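Local coordinates for protein beta-porphyranase A (Bacteroides plebeius, PDB 4AW7) that hydrolyses the red-seaweed polysaccharide porphyran at the linkages between beta-D-galactose and alpha-L-galactose-6-sulfate, releasing mostly a sulfated disaccharide, at residues N45-S50 / L67-W72; V100-A105 / P138-P143; K187-G192 / Y222-S227. One frame throughout, in Å; residues are numbered along the deposited sequence.

Contact 1: N45-S50 / L67-W72. With GAL (beta-D-galactopyranose), chain B; L6S (6-O-sulfo-alpha-L-galactopyranose), chain C; L6S (6-O-sulfo-alpha-L-galactopyranose), chain D; AAL (3,6-anhydro-alpha-L-galactopyranose), chain E.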
loop_
_atom_site.group_PDB
_atom_site.type_symbol
_atom_site.label_atom_id
_atom_site.label_comp_id
_atom_site.label_asym_id
_atom_site.label_seq_id
_atom_site.Cartn_x
_atom_site.Cartn_y
_atom_site.Cartn_z
ATOM N N ASN A 45 -6.431 -4.603 -8.703
ATOM C CA ASN A 45 -7.781 -4.100 -8.492
ATOM C C ASN A 45 -7.900 -2.769 -9.214
ATOM O O ASN A 45 -6.913 -2.107 -9.510
ATOM C CB ASN A 45 -8.049 -3.906 -6.995
ATOM C CG ASN A 45 -7.937 -5.204 -6.222
ATOM O OD1 ASN A 45 -8.524 -6.212 -6.629
ATOM N ND2 ASN A 45 -7.180 -5.231 -5.111
ATOM N N ILE A 46 -9.147 -2.356 -9.423
ATOM C CA ILE A 46 -9.463 -0.990 -9.821
ATOM C C ILE A 46 -10.314 -0.335 -8.713
ATOM O O ILE A 46 -10.960 -1.000 -7.916
ATOM C CB ILE A 46 -10.172 -0.865 -11.200
ATOM C CG1 ILE A 46 -11.432 -1.753 -11.287
ATOM C CG2 ILE A 46 -9.203 -1.158 -12.291
ATOM C CD1 ILE A 46 -12.311 -1.530 -12.528
ATOM N N HIS A 47 -10.280 0.988 -8.683
ATOM C CA HIS A 47 -11.000 1.792 -7.705
ATOM C C HIS A 47 -12.433 2.012 -8.200
ATOM O O HIS A 47 -12.792 3.077 -8.702
ATOM C CB HIS A 47 -10.237 3.131 -7.490
ATOM C CG HIS A 47 -10.764 3.934 -6.350
ATOM N ND1 HIS A 47 -11.889 4.708 -6.450
ATOM C CD2 HIS A 47 -10.363 4.027 -5.052
ATOM C CE1 HIS A 47 -12.147 5.264 -5.270
ATOM N NE2 HIS A 47 -11.234 4.871 -4.394
ATOM N N SER A 48 -13.198 0.938 -8.147
ATOM C CA SER A 48 -14.530 0.859 -8.727
ATOM C C SER A 48 -15.293 -0.257 -8.088
ATOM O O SER A 48 -14.705 -1.193 -7.524
ATOM C CB SER A 48 -14.364 0.553 -10.218
ATOM O OG SER A 48 -15.595 0.503 -10.922
ATOM N N THR A 49 -16.626 -0.224 -8.246
ATOM C CA THR A 49 -17.436 -1.432 -8.062
ATOM C C THR A 49 -18.348 -1.661 -9.277
ATOM O O THR A 49 -19.339 -2.416 -9.182
ATOM C CB THR A 49 -18.258 -1.410 -6.775
ATOM O OG1 THR A 49 -19.139 -0.280 -6.789
ATOM C CG2 THR A 49 -17.368 -1.351 -5.530
ATOM N N SER A 50 -17.972 -1.097 -10.423
ATOM C CA SER A 50 -18.843 -1.138 -11.612
ATOM C C SER A 50 -18.729 -2.439 -12.406
ATOM O O SER A 50 -18.718 -2.408 -13.652
ATOM C CB SER A 50 -18.497 0.038 -12.524
ATOM O OG SER A 50 -18.789 1.242 -11.898
ATOM N N LEU A 67 -12.058 -5.953 -7.346
ATOM C CA LEU A 67 -12.590 -4.697 -6.786
ATOM C C LEU A 67 -12.097 -4.543 -5.363
ATOM O O LEU A 67 -11.677 -5.511 -4.744
ATOM C CB LEU A 67 -14.125 -4.755 -6.792
ATOM C CG LEU A 67 -14.723 -5.159 -8.143
ATOM C CD1 LEU A 67 -16.242 -5.315 -7.910
ATOM C CD2 LEU A 67 -14.400 -4.194 -9.289
ATOM N N GLY A 68 -12.114 -3.348 -4.788
ATOM C CA GLY A 68 -12.501 -2.108 -5.394
ATOM C C GLY A 68 -12.937 -1.161 -4.311
ATOM O O GLY A 68 -12.648 -1.398 -3.160
ATOM N N ARG A 69 -13.593 -0.072 -4.674
ATOM C CA ARG A 69 -13.952 0.974 -3.707
ATOM C C ARG A 69 -15.135 1.758 -4.243
ATOM O O ARG A 69 -15.230 1.982 -5.442
ATOM C CB ARG A 69 -12.734 1.897 -3.412
ATOM C CG ARG A 69 -12.864 2.793 -2.203
ATOM C CD ARG A 69 -11.546 2.994 -1.562
ATOM N NE ARG A 69 -11.474 3.894 -0.407
ATOM C CZ ARG A 69 -11.070 5.166 -0.469
ATOM N NH1 ARG A 69 -10.930 5.787 -1.629
ATOM N NH2 ARG A 69 -10.829 5.802 0.667
ATOM N N LYS A 70 -16.019 2.166 -3.329
ATOM C CA LYS A 70 -17.215 2.891 -3.674
ATOM C C LYS A 70 -17.546 3.885 -2.579
ATOM O O LYS A 70 -17.505 3.529 -1.415
ATOM C CB LYS A 70 -18.377 1.883 -3.781
ATOM C CG LYS A 70 -19.705 2.452 -3.984
ATOM C CD LYS A 70 -19.910 2.829 -5.389
ATOM C CE LYS A 70 -21.410 2.842 -5.756
ATOM N NZ LYS A 70 -21.529 3.294 -7.198
ATOM N N PHE A 71 -17.930 5.086 -2.994
ATOM C CA PHE A 71 -18.415 6.119 -2.076
ATOM C C PHE A 71 -19.915 5.974 -1.872
ATOM O O PHE A 71 -20.731 6.651 -2.504
ATOM C CB PHE A 71 -18.046 7.490 -2.602
ATOM C CG PHE A 71 -16.600 7.835 -2.392
ATOM C CD1 PHE A 71 -15.606 7.313 -3.172
ATOM C CD2 PHE A 71 -16.235 8.622 -1.319
ATOM C CE1 PHE A 71 -14.288 7.628 -2.916
ATOM C CE2 PHE A 71 -14.917 8.960 -1.083
ATOM C CZ PHE A 71 -13.955 8.454 -1.862
ATOM N N TRP A 72 -20.281 5.021 -1.051
ATOM C CA TRP A 72 -21.667 4.820 -0.646
ATOM C C TRP A 72 -21.684 3.901 0.538
ATOM O O TRP A 72 -20.875 2.983 0.614
ATOM C CB TRP A 72 -22.486 4.206 -1.774
ATOM C CG TRP A 72 -23.975 4.504 -1.585
ATOM C CD1 TRP A 72 -24.933 3.672 -1.103
ATOM C CD2 TRP A 72 -24.626 5.756 -1.862
ATOM N NE1 TRP A 72 -26.149 4.320 -1.106
ATOM C CE2 TRP A 72 -25.977 5.604 -1.549
ATOM C CE3 TRP A 72 -24.182 6.983 -2.359
ATOM C CZ2 TRP A 72 -26.903 6.643 -1.728
ATOM C CZ3 TRP A 72 -25.090 8.012 -2.544
ATOM C CH2 TRP A 72 -26.427 7.837 -2.212
HETATM C C1 GAL B . -25.120 6.682 -6.374
HETATM C C2 GAL B . -26.476 7.235 -6.781
HETATM C C3 GAL B . -27.480 6.900 -5.695
HETATM C C4 GAL B . -27.448 5.396 -5.405
HETATM C C5 GAL B . -26.017 4.929 -5.099
HETATM C C6 GAL B . -25.898 3.425 -4.863
HETATM O O2 GAL B . -26.356 8.628 -6.898
HETATM O O3 GAL B . -28.762 7.311 -6.134
HETATM O O4 GAL B . -27.969 4.695 -6.520
HETATM O O5 GAL B . -25.131 5.291 -6.162
HETATM O O6 GAL B . -24.581 3.072 -4.510
HETATM O O1S L6S C . -13.306 6.370 -8.505
HETATM O O2S L6S C . -13.341 7.912 -10.419
HETATM O O3S L6S C . -15.210 7.814 -8.827
HETATM C C1 L6S C . -11.881 10.517 -3.970
HETATM C C2 L6S C . -13.063 11.450 -3.832
HETATM C C3 L6S C . -13.425 12.022 -5.212
HETATM C C4 L6S C . -13.749 10.826 -6.185
HETATM C C5 L6S C . -12.536 9.887 -6.207
HETATM C C6 L6S C . -12.937 8.542 -6.853
HETATM O O2 L6S C . -12.808 12.487 -2.862
HETATM O O3 L6S C . -14.539 12.925 -5.142
HETATM O O4 L6S C . -14.914 10.151 -5.686
HETATM O O5 L6S C . -12.078 9.489 -4.909
HETATM O O6 L6S C . -13.076 8.743 -8.251
HETATM S S1 L6S C . -13.749 7.626 -9.053
HETATM O O1S L6S D . -31.284 3.509 -1.368
HETATM O O2S L6S D . -29.843 5.358 -0.666
HETATM O O3S L6S D . -28.843 3.275 -1.545
HETATM C C1 L6S D . -29.513 8.059 -5.168
HETATM C C2 L6S D . -30.699 8.753 -5.883
HETATM C C3 L6S D . -31.647 7.718 -6.488
HETATM C C4 L6S D . -32.103 6.740 -5.382
HETATM C C5 L6S D . -30.866 6.083 -4.721
HETATM C C6 L6S D . -31.255 5.197 -3.564
HETATM O O2 L6S D . -30.236 9.604 -6.944
HETATM O O3 L6S D . -32.791 8.358 -7.048
HETATM O O4 L6S D . -32.887 7.465 -4.397
HETATM O O5 L6S D . -29.907 7.090 -4.194
HETATM O O6 L6S D . -30.068 4.634 -3.018
HETATM S S1 L6S D . -29.997 4.220 -1.624
HETATM C C1 AAL E . -20.325 8.233 -7.434
HETATM C C2 AAL E . -20.586 6.814 -7.878
HETATM C C3 AAL E . -22.012 6.723 -8.356
HETATM C C4 AAL E . -22.909 7.095 -7.199
HETATM C C5 AAL E . -22.685 8.586 -7.203
HETATM C C6 AAL E . -22.743 8.949 -8.674
HETATM O O2 AAL E . -20.352 5.899 -6.825
HETATM O O3 AAL E . -22.258 7.755 -9.318
HETATM O O4 AAL E . -24.284 6.819 -7.513
HETATM O O5 AAL E . -21.374 8.867 -6.697
HETATM O O HOH W 1 -10.101 -7.743 -4.936
HETATM O O HOH W 2 -20.653 0.997 -8.626
#
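The imidazole of His47 carries Arg69 CB over one face, 3.7 Å from the ring centroid, while Phe71 CE1 and sulfate O1S of the chain C sugar lie at its edge. Arg69 NH1 meets the edge at NE2, donating over 2.9 Å; the bond lies nearly in both planes, NE2 2° out of the guanidinium's and NH1 4° out of the ring's. With NE2 accepting, ND1 carries the proton and donates to O1S at 3.0 Å. The same sugar lays O4 over a face of Phe71. The second terminal nitrogen of Arg69, NH2, is held by Glu142 and Asn145, and NH1 also salt-bridges Glu272, the probable nucleophile. Lys70 NZ donates to O2 of the anhydrogalactose at 2.9 Å and shares a water with Thr49 OG1. Galactose C5 lies over the centre of one Trp72 ring face, 3.5 Å above its plane, and NE1 donates to O3S of the chain D sugar at 2.9 Å. Replacing Trp72 by alanine removes ring and NE1, and would probably leave the galactose less firmly seated and O3S without this donor. Ile46 and Leu67 belong to the first beta-alpha-beta unit, whose C-terminal strand ends carry sugar-binding residues, as in TIM-barrel glycoside hydrolases.

Contact 2: V100-A105 / P138-P143. With K (potassium ion), chain G.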
loop_
_atom_site.group_PDB
_atom_site.type_symbol
_atom_site.label_atom_id
_atom_site.label_comp_id
_atom_site.label_asym_id
_atom_site.label_seq_id
_atom_site.Cartn_x
_atom_site.Cartn_y
_atom_site.Cartn_z
ATOM N N VAL A 100 -20.768 -11.659 1.385
ATOM C CA VAL A 100 -19.748 -10.617 1.423
ATOM C C VAL A 100 -19.166 -10.384 0.037
ATOM O O VAL A 100 -18.669 -11.333 -0.595
ATOM C CB VAL A 100 -18.612 -10.998 2.377
ATOM C CG1 VAL A 100 -17.549 -9.932 2.364
ATOM C CG2 VAL A 100 -19.117 -11.222 3.791
ATOM N N LYS A 101 -19.245 -9.150 -0.464
ATOM C CA LYS A 101 -18.633 -8.776 -1.721
ATOM C C LYS A 101 -17.319 -8.068 -1.422
ATOM O O LYS A 101 -17.259 -7.132 -0.601
ATOM C CB LYS A 101 -19.514 -7.864 -2.548
ATOM C CG LYS A 101 -19.016 -7.636 -3.977
ATOM C CD LYS A 101 -19.953 -6.709 -4.764
ATOM C CE LYS A 101 -19.438 -6.351 -6.121
ATOM N NZ LYS A 101 -19.870 -7.349 -7.077
ATOM N N ARG A 102 -16.252 -8.472 -2.094
ATOM C CA ARG A 102 -14.950 -7.883 -1.857
ATOM C C ARG A 102 -14.845 -6.524 -2.507
ATOM O O ARG A 102 -14.694 -6.391 -3.708
ATOM C CB ARG A 102 -13.833 -8.787 -2.334
ATOM C CG ARG A 102 -12.447 -8.190 -2.084
ATOM C CD ARG A 102 -11.348 -9.237 -2.317
ATOM N NE ARG A 102 -10.022 -8.722 -2.134
ATOM C CZ ARG A 102 -9.359 -8.737 -0.995
ATOM N NH1 ARG A 102 -9.922 -9.097 0.138
ATOM N NH2 ARG A 102 -8.113 -8.308 -0.984
ATOM N N TYR A 103 -14.918 -5.484 -1.674
ATOM C CA TYR A 103 -14.641 -4.089 -2.031
ATOM C C TYR A 103 -14.604 -3.309 -0.718
ATOM O O TYR A 103 -14.974 -3.839 0.342
ATOM C CB TYR A 103 -15.676 -3.503 -2.993
ATOM C CG TYR A 103 -17.047 -3.180 -2.441
ATOM C CD1 TYR A 103 -17.993 -4.166 -2.254
ATOM C CD2 TYR A 103 -17.399 -1.876 -2.099
ATOM C CE1 TYR A 103 -19.258 -3.857 -1.779
ATOM C CE2 TYR A 103 -18.636 -1.561 -1.620
ATOM C CZ TYR A 103 -19.570 -2.552 -1.459
ATOM O OH TYR A 103 -20.823 -2.274 -0.952
ATOM N N ILE A 104 -14.174 -2.056 -0.815
ATOM C CA ILE A 104 -14.174 -1.132 0.298
ATOM C C ILE A 104 -15.289 -0.112 0.112
ATOM O O ILE A 104 -15.310 0.620 -0.881
ATOM C CB ILE A 104 -12.848 -0.350 0.384
ATOM C CG1 ILE A 104 -11.632 -1.271 0.475
ATOM C CG2 ILE A 104 -12.889 0.653 1.526
ATOM C CD1 ILE A 104 -10.287 -0.555 0.253
ATOM N N ALA A 105 -16.219 -0.057 1.063
ATOM C CA ALA A 105 -17.206 1.008 1.123
ATOM C C ALA A 105 -16.612 2.144 1.946
ATOM O O ALA A 105 -16.106 1.895 3.051
ATOM C CB ALA A 105 -18.506 0.499 1.769
ATOM N N PRO A 138 -20.139 -5.114 2.066
ATOM C CA PRO A 138 -18.721 -5.048 1.670
ATOM C C PRO A 138 -17.830 -5.772 2.628
ATOM O O PRO A 138 -18.059 -5.790 3.847
ATOM C CB PRO A 138 -18.424 -3.547 1.723
ATOM C CG PRO A 138 -19.371 -3.025 2.794
ATOM C CD PRO A 138 -20.649 -3.833 2.568
ATOM N N GLU A 139 -16.749 -6.340 2.107
ATOM C CA GLU A 139 -15.776 -6.935 2.980
ATOM C C GLU A 139 -15.130 -5.913 3.896
ATOM O O GLU A 139 -14.712 -6.267 5.009
ATOM C CB GLU A 139 -14.699 -7.694 2.168
ATOM C CG GLU A 139 -13.686 -8.434 3.015
ATOM C CD GLU A 139 -12.705 -9.289 2.226
ATOM O OE1 GLU A 139 -12.748 -9.286 0.974
ATOM O OE2 GLU A 139 -11.886 -9.952 2.884
ATOM N N PHE A 140 -14.947 -4.691 3.404
ATOM C CA PHE A 140 -14.287 -3.619 4.164
ATOM C C PHE A 140 -15.177 -2.407 4.222
ATOM O O PHE A 140 -15.726 -1.964 3.225
ATOM C CB PHE A 140 -12.952 -3.209 3.520
ATOM C CG PHE A 140 -12.022 -4.369 3.297
ATOM C CD1 PHE A 140 -11.261 -4.838 4.342
ATOM C CD2 PHE A 140 -11.944 -5.017 2.078
ATOM C CE1 PHE A 140 -10.466 -5.933 4.196
ATOM C CE2 PHE A 140 -11.122 -6.101 1.908
ATOM C CZ PHE A 140 -10.411 -6.579 2.974
ATOM N N PHE A 141 -15.286 -1.829 5.422
ATOM C CA PHE A 141 -15.946 -0.533 5.602
ATOM C C PHE A 141 -14.906 0.425 6.182
ATOM O O PHE A 141 -14.272 0.123 7.181
ATOM C CB PHE A 141 -17.160 -0.663 6.522
ATOM C CG PHE A 141 -17.944 0.618 6.700
ATOM C CD1 PHE A 141 -18.145 1.513 5.658
ATOM C CD2 PHE A 141 -18.545 0.914 7.914
ATOM C CE1 PHE A 141 -18.873 2.666 5.825
ATOM C CE2 PHE A 141 -19.325 2.063 8.054
ATOM C CZ PHE A 141 -19.483 2.929 7.028
ATOM N N GLU A 142 -14.782 1.572 5.528
ATOM C CA GLU A 142 -13.779 2.606 5.817
ATOM C C GLU A 142 -14.590 3.896 6.019
ATOM O O GLU A 142 -14.815 4.658 5.077
ATOM C CB GLU A 142 -12.816 2.685 4.646
ATOM C CG GLU A 142 -11.607 3.573 4.834
ATOM C CD GLU A 142 -10.712 3.608 3.593
ATOM O OE1 GLU A 142 -11.247 3.632 2.468
ATOM O OE2 GLU A 142 -9.469 3.641 3.798
ATOM N N PRO A 143 -15.126 4.100 7.250
ATOM C CA PRO A 143 -16.207 5.067 7.463
ATOM C C PRO A 143 -16.143 6.449 6.818
ATOM O O PRO A 143 -17.147 6.930 6.360
ATOM C CB PRO A 143 -16.226 5.138 8.988
ATOM C CG PRO A 143 -16.001 3.737 9.423
ATOM C CD PRO A 143 -15.060 3.155 8.383
HETATM K K K G . -22.743 -4.465 -0.927
#
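Arg102 and Glu139 both start with CG opposite the backbone N (chi1 -176° in Glu139) and stay extended, which carries NH1 and OE1 to each other. NH1 donates to OE1 across 3.0 Å in a salt bridge, coming from above the carboxylate plane; the two flat groups are 59° apart. Arg102 NH2 is held in turn by the carbonyls of Ser41 and Phe312. Tyr103 takes the less common first torsion, CG between N and the carbonyl carbon (chi1 73°), which sets a ring face over Pro138. The evidence is a CH-pi contact, Pro138 CB lying 3.7 Å from the Tyr103 ring centroid. The backbones run parallel, with a beta bulge between the pairs Lys101–Pro138 and Ile104–Phe140. Bonding persists through it: Glu139 N donates to Lys101 O at 2.9 Å and Phe140 N to Tyr103 O at 3.2 Å. Beyond the bulge, Ala105 N donates to Phe140 O at 2.9 Å, and Glu142 N to Ala105 O at 2.8 Å. Ile104 CG1 packs on Phe140 CB, while Ala105 CB touches Pro138 CG on the other face. The chemistry divides by position: the ion pair ties the two segments at the corner between those two strand pairs, Tyr103 OH binds potassium at 2.9 Å along with the carbonyl of Leu136, and buried Glu142 is positioned by Ser227 and Ser271, which would probably stabilise its negative charge.

Contact 3: K187-G192 / Y222-S227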
loop_
_atom_site.group_PDB
_atom_site.type_symbol
_atom_site.label_atom_id
_atom_site.label_comp_id
_atom_site.label_asym_id
_atom_site.label_seq_id
_atom_site.Cartn_x
_atom_site.Cartn_y
_atom_site.Cartn_z
ATOM N N LYS A 187 -17.174 -11.145 9.324
ATOM C CA LYS A 187 -17.506 -10.974 7.910
ATOM C C LYS A 187 -17.075 -9.631 7.337
ATOM O O LYS A 187 -16.532 -9.558 6.238
ATOM C CB LYS A 187 -19.013 -11.133 7.662
ATOM C CG LYS A 187 -19.408 -12.544 7.669
ATOM C CD LYS A 187 -20.799 -12.736 7.231
ATOM C CE LYS A 187 -21.023 -14.231 7.147
ATOM N NZ LYS A 187 -22.379 -14.473 6.807
ATOM N N MET A 188 -17.308 -8.572 8.090
ATOM C CA MET A 188 -16.901 -7.223 7.687
ATOM C C MET A 188 -15.727 -6.794 8.488
ATOM O O MET A 188 -15.703 -6.962 9.691
ATOM C CB MET A 188 -18.013 -6.216 7.975
ATOM C CG MET A 188 -19.231 -6.472 7.184
ATOM S SD MET A 188 -20.459 -5.171 7.371
ATOM C CE MET A 188 -19.461 -3.775 6.835
ATOM N N LYS A 189 -14.767 -6.195 7.832
ATOM C CA LYS A 189 -13.600 -5.619 8.484
ATOM C C LYS A 189 -13.700 -4.110 8.432
ATOM O O LYS A 189 -14.002 -3.544 7.399
ATOM C CB LYS A 189 -12.331 -6.047 7.785
ATOM C CG LYS A 189 -12.093 -7.524 7.729
ATOM C CD LYS A 189 -11.924 -8.200 9.018
ATOM C CE LYS A 189 -12.166 -9.732 8.860
ATOM N NZ LYS A 189 -11.489 -10.267 7.669
ATOM N N VAL A 190 -13.457 -3.474 9.580
ATOM C CA VAL A 190 -13.519 -2.030 9.686
ATOM C C VAL A 190 -12.100 -1.466 9.680
ATOM O O VAL A 190 -11.260 -1.931 10.421
ATOM C CB VAL A 190 -14.335 -1.579 10.930
ATOM C CG1 VAL A 190 -14.448 -0.075 10.933
ATOM C CG2 VAL A 190 -15.712 -2.236 10.941
ATOM N N ILE A 191 -11.843 -0.513 8.788
ATOM C CA ILE A 191 -10.513 0.050 8.593
ATOM C C ILE A 191 -10.582 1.564 8.671
ATOM O O ILE A 191 -11.620 2.156 8.336
ATOM C CB ILE A 191 -9.888 -0.449 7.276
ATOM C CG1 ILE A 191 -10.775 -0.110 6.084
ATOM C CG2 ILE A 191 -9.598 -1.944 7.344
ATOM C CD1 ILE A 191 -10.126 -0.307 4.697
ATOM N N GLY A 192 -9.493 2.190 9.072
ATOM C CA GLY A 192 -9.440 3.649 9.080
ATOM C C GLY A 192 -8.038 4.143 9.235
ATOM O O GLY A 192 -7.136 3.376 9.573
ATOM N N TYR A 222 -10.910 -0.836 18.107
ATOM C CA TYR A 222 -12.148 -1.162 17.434
ATOM C C TYR A 222 -11.976 -1.353 15.927
ATOM O O TYR A 222 -12.943 -1.661 15.253
ATOM C CB TYR A 222 -13.184 -0.068 17.671
ATOM C CG TYR A 222 -13.351 0.261 19.140
ATOM C CD1 TYR A 222 -14.044 -0.590 19.986
ATOM C CD2 TYR A 222 -12.766 1.392 19.675
ATOM C CE1 TYR A 222 -14.182 -0.290 21.345
ATOM C CE2 TYR A 222 -12.895 1.703 21.024
ATOM C CZ TYR A 222 -13.590 0.849 21.863
ATOM O OH TYR A 222 -13.736 1.143 23.210
ATOM N N MET A 223 -10.754 -1.162 15.430
ATOM C CA MET A 223 -10.450 -1.351 14.012
ATOM C C MET A 223 -9.851 -2.707 13.768
ATOM O O MET A 223 -9.060 -3.215 14.555
ATOM C CB MET A 223 -9.408 -0.319 13.552
ATOM C CG MET A 223 -9.882 1.163 13.619
ATOM S SD MET A 223 -11.299 1.536 12.573
ATOM C CE MET A 223 -12.654 1.589 13.808
ATOM N N ASP A 224 -10.178 -3.294 12.616
ATOM C CA ASP A 224 -9.470 -4.474 12.132
ATOM C C ASP A 224 -8.148 -4.144 11.456
ATOM O O ASP A 224 -7.216 -4.957 11.441
ATOM C CB ASP A 224 -10.375 -5.248 11.207
ATOM C CG ASP A 224 -11.613 -5.733 11.915
ATOM O OD1 ASP A 224 -11.432 -6.583 12.814
ATOM O OD2 ASP A 224 -12.715 -5.273 11.623
ATOM N N GLY A 225 -8.032 -2.941 10.886
ATOM C CA GLY A 225 -6.793 -2.516 10.239
ATOM C C GLY A 225 -6.746 -1.042 9.979
ATOM O O GLY A 225 -7.705 -0.342 10.259
ATOM N N PHE A 226 -5.586 -0.619 9.502
ATOM C CA PHE A 226 -5.295 0.814 9.341
ATOM C C PHE A 226 -5.070 1.117 7.891
ATOM O O PHE A 226 -4.357 0.396 7.194
ATOM C CB PHE A 226 -4.096 1.212 10.204
ATOM C CG PHE A 226 -4.366 0.966 11.673
ATOM C CD1 PHE A 226 -5.364 1.680 12.323
ATOM C CD2 PHE A 226 -3.657 0.028 12.388
ATOM C CE1 PHE A 226 -5.664 1.433 13.653
ATOM C CE2 PHE A 226 -3.965 -0.227 13.727
ATOM C CZ PHE A 226 -4.965 0.480 14.350
ATOM N N SER A 227 -5.658 2.220 7.433
ATOM C CA SER A 227 -5.645 2.583 6.032
ATOM C C SER A 227 -5.066 3.964 5.778
ATOM O O SER A 227 -5.316 4.916 6.515
ATOM C CB SER A 227 -7.041 2.466 5.434
ATOM O OG SER A 227 -7.966 3.379 5.963
#
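Val190 and Asp224 open a parallel strand pairing in the curled sheet of the catalytic barrel, where strands 189-192 and 225-227 cross at -41°. Close bonding marks its start. Val190 N donates to Asp224 OD2 at 2.8 Å, nearly straight at 168°, using the anti lone pair of that oxygen. Asp224 N returns a bond to Val190 O at 2.8 Å. The carboxylate thus stands in for a strand carbonyl; its first torsion, CG beside the backbone N (chi1 -62°), turns it back over Val190, and His179 NE2 binds the same OD2. Next to this clasp, Val190 CG1 packs on Met223 CE at 3.8 Å, on the side lined by helix 160-179. Pairing in the middle is slacker: the bonds from Gly225 N to Val190 O and from Gly192 N to Gly225 O are both weak. The partly exposed flank is looser too, for Lys189 lays CD across the Asp224 carboxylate while its NZ stays 6.3 Å from OD1, so no salt bridge closes. At the far end Gly192 O accepts a short bond from Ser227 N, 2.8 Å, although the donor stands well above the carbonyl plane.

The three contacts follow one another along the chain, each closing before the next opens, and all belong to one curled parallel sheet. Contacts 1 and 2 have centres about 9 Å apart and are joined where strand 66-71 neighbours strand 104-106, with Gly68 O facing Ile104 N. The centres of contacts 2 and 3 are about 10 Å apart, across the adjoining strands 136-142 and 189-195, where Glu139 O meets Lys189 N. Contacts 1 and 3, with centres about 17 Å apart, do not touch, but Glu142 of contact 2 bonds to a side chain of each. This order is consistent with successive barrel strands carrying a buried polar chain beneath the sugar-binding cleft lined by contact 1.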